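Local coordinates for AlgW protein (Pseudomonas aeruginosa, PDB 7CO3) that probably acts as a serine endopeptidase of the HtrA type, pairing a trypsin-like protease domain with a peptide-binding PDZ domain, at residues A67-T72 with G107-M112. The protein carries 1 engineered substitution. Numbering follows the deposited sequence.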
loop_
_atom_site.group_PDB
_atom_site.type_symbol
_atom_site.label_atom_id
_atom_site.label_comp_id
_atom_site.label_asym_id
_atom_site.label_seq_id
_atom_site.Cartn_x
_atom_site.Cartn_y
_atom_site.Cartn_z
ATOM N N ALA B 67 -13.615 0.181 -18.414
ATOM C CA ALA B 67 -15.006 0.437 -18.053
ATOM C C ALA B 67 -15.300 -0.153 -16.682
ATOM O O ALA B 67 -14.591 -1.050 -16.213
ATOM C CB ALA B 67 -15.977 -0.170 -19.084
ATOM N N ASN B 68 -16.383 0.342 -16.065
ATOM C CA ASN B 68 -16.982 -0.287 -14.896
ATOM C C ASN B 68 -18.038 -1.323 -15.295
ATOM O O ASN B 68 -18.824 -1.118 -16.228
ATOM C CB ASN B 68 -17.607 0.777 -13.986
ATOM C CG ASN B 68 -16.582 1.788 -13.476
ATOM O OD1 ASN B 68 -15.392 1.515 -13.462
ATOM N ND2 ASN B 68 -17.044 2.956 -13.076
ATOM N N LEU B 69 -18.083 -2.416 -14.544
ATOM C CA LEU B 69 -19.069 -3.474 -14.711
ATOM C C LEU B 69 -19.951 -3.518 -13.465
ATOM O O LEU B 69 -19.435 -3.523 -12.336
ATOM C CB LEU B 69 -18.413 -4.850 -14.907
ATOM C CG LEU B 69 -17.703 -5.242 -16.225
ATOM C CD1 LEU B 69 -17.445 -6.727 -16.243
ATOM C CD2 LEU B 69 -18.471 -4.819 -17.522
ATOM N N TYR B 70 -21.272 -3.563 -13.685
ATOM C CA TYR B 70 -22.295 -3.744 -12.655
ATOM C C TYR B 70 -23.158 -4.916 -13.077
ATOM O O TYR B 70 -23.826 -4.839 -14.110
ATOM C CB TYR B 70 -23.164 -2.493 -12.480
ATOM C CG TYR B 70 -22.367 -1.245 -12.276
ATOM C CD1 TYR B 70 -21.712 -1.006 -11.069
ATOM C CD2 TYR B 70 -22.231 -0.316 -13.291
ATOM C CE1 TYR B 70 -20.957 0.130 -10.875
ATOM C CE2 TYR B 70 -21.478 0.823 -13.115
ATOM C CZ TYR B 70 -20.844 1.043 -11.913
ATOM O OH TYR B 70 -20.106 2.173 -11.747
ATOM N N THR B 71 -23.133 -5.989 -12.285
ATOM C CA THR B 71 -23.784 -7.244 -12.613
ATOM C C THR B 71 -24.838 -7.571 -11.555
ATOM O O THR B 71 -24.636 -7.327 -10.359
ATOM C CB THR B 71 -22.760 -8.401 -12.749
ATOM O OG1 THR B 71 -22.124 -8.679 -11.488
ATOM C CG2 THR B 71 -21.695 -8.053 -13.760
ATOM N N THR B 72 -25.974 -8.098 -12.009
ATOM C CA THR B 72 -27.023 -8.575 -11.119
ATOM C C THR B 72 -27.242 -10.054 -11.370
ATOM O O THR B 72 -27.254 -10.497 -12.523
ATOM C CB THR B 72 -28.318 -7.777 -11.267
ATOM O OG1 THR B 72 -28.595 -7.586 -12.656
ATOM C CG2 THR B 72 -28.171 -6.421 -10.625
ATOM N N GLY B 107 -17.278 -4.625 -10.731
ATOM C CA GLY B 107 -16.035 -5.076 -11.331
ATOM C C GLY B 107 -15.588 -4.095 -12.393
ATOM O O GLY B 107 -16.075 -2.967 -12.463
ATOM N N SER B 108 -14.600 -4.523 -13.185
ATOM C CA SER B 108 -14.093 -3.712 -14.276
ATOM C C SER B 108 -13.962 -4.595 -15.519
ATOM O O SER B 108 -14.158 -5.805 -15.458
ATOM C CB SER B 108 -12.735 -3.081 -13.933
ATOM O OG SER B 108 -12.738 -2.595 -12.590
ATOM N N ALA B 109 -13.614 -3.973 -16.643
ATOM C CA ALA B 109 -13.437 -4.694 -17.903
ATOM C C ALA B 109 -12.632 -3.816 -18.847
ATOM O O ALA B 109 -12.563 -2.602 -18.679
ATOM C CB ALA B 109 -14.777 -5.076 -18.551
ATOM N N VAL B 110 -12.003 -4.442 -19.839
ATOM C CA VAL B 110 -11.161 -3.700 -20.772
ATOM C C VAL B 110 -11.697 -3.822 -22.201
ATOM O O VAL B 110 -11.868 -4.927 -22.716
ATOM C CB VAL B 110 -9.695 -4.162 -20.716
ATOM C CG1 VAL B 110 -8.901 -3.330 -21.723
ATOM C CG2 VAL B 110 -9.130 -3.987 -19.279
ATOM N N ILE B 111 -11.879 -2.681 -22.854
ATOM C CA ILE B 111 -12.275 -2.650 -24.258
ATOM C C ILE B 111 -11.081 -3.019 -25.117
ATOM O O ILE B 111 -10.109 -2.261 -25.196
ATOM C CB ILE B 111 -12.812 -1.275 -24.658
ATOM C CG1 ILE B 111 -13.891 -0.814 -23.699
ATOM C CG2 ILE B 111 -13.324 -1.312 -26.122
ATOM C CD1 ILE B 111 -14.135 0.670 -23.760
ATOM N N MET B 112 -11.161 -4.170 -25.778
ATOM C CA MET B 112 -10.065 -4.676 -26.592
ATOM C C MET B 112 -10.165 -4.324 -28.079
ATOM O O MET B 112 -9.138 -4.333 -28.762
ATOM C CB MET B 112 -9.967 -6.194 -26.435
ATOM C CG MET B 112 -9.802 -6.669 -25.010
ATOM S SD MET B 112 -8.321 -5.934 -24.249
ATOM C CE MET B 112 -7.089 -7.128 -24.769
#
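Ala67 and Ala109 face each other as a hydrogen-bonded antiparallel pair, and their two backbone bonds differ: Ala67 N to Ala109 O is nearly straight (3.0 Å, 175°), whereas Ala109 N to Ala67 O is more bent. Two residues on, Leu69 N gives a straight bond to Gly107 O (2.9 Å), reaching that oxygen from well above its carbonyl plane; the return bond from Gly107 N to Leu69 O is weak. Between these pairs sit Asn68 and Ser108, a non-hydrogen-bonded pair with CA atoms 4.5 Å apart, where Ser108 CA also makes a CA-H...O contact with Ala67 O.

The apolar part belongs to Leu69. Its CG stands beside the backbone N, anti to the carbonyl carbon (chi1 -73°), and meets Ala109 CB at 3.7 Å. CD1 comes within 3.5 Å of Ser108 O, and Leu69 CB lies against the carbonyl group of Gly107. Val133 and Thr120, from the strands flanking this pair, add to the same face.

On the opposite face Ser108 turns its OG to Gly225 O, while Asn68 ND2 makes a weak bond to Tyr70 OH.

Strands 66-72 and 104-113 are neighbours in the closed barrel of a trypsin-like fold. The N-to-C directions of segments 67-72 and 107-112 lie 131° apart, and the uneven hydrogen bonds are consistent with strong twisting. Through Gly225, buried Ser108 links this barrel strand to the loop that in this family carries the nucleophilic serine, here an engineered alanine, consistent with a part in holding that loop.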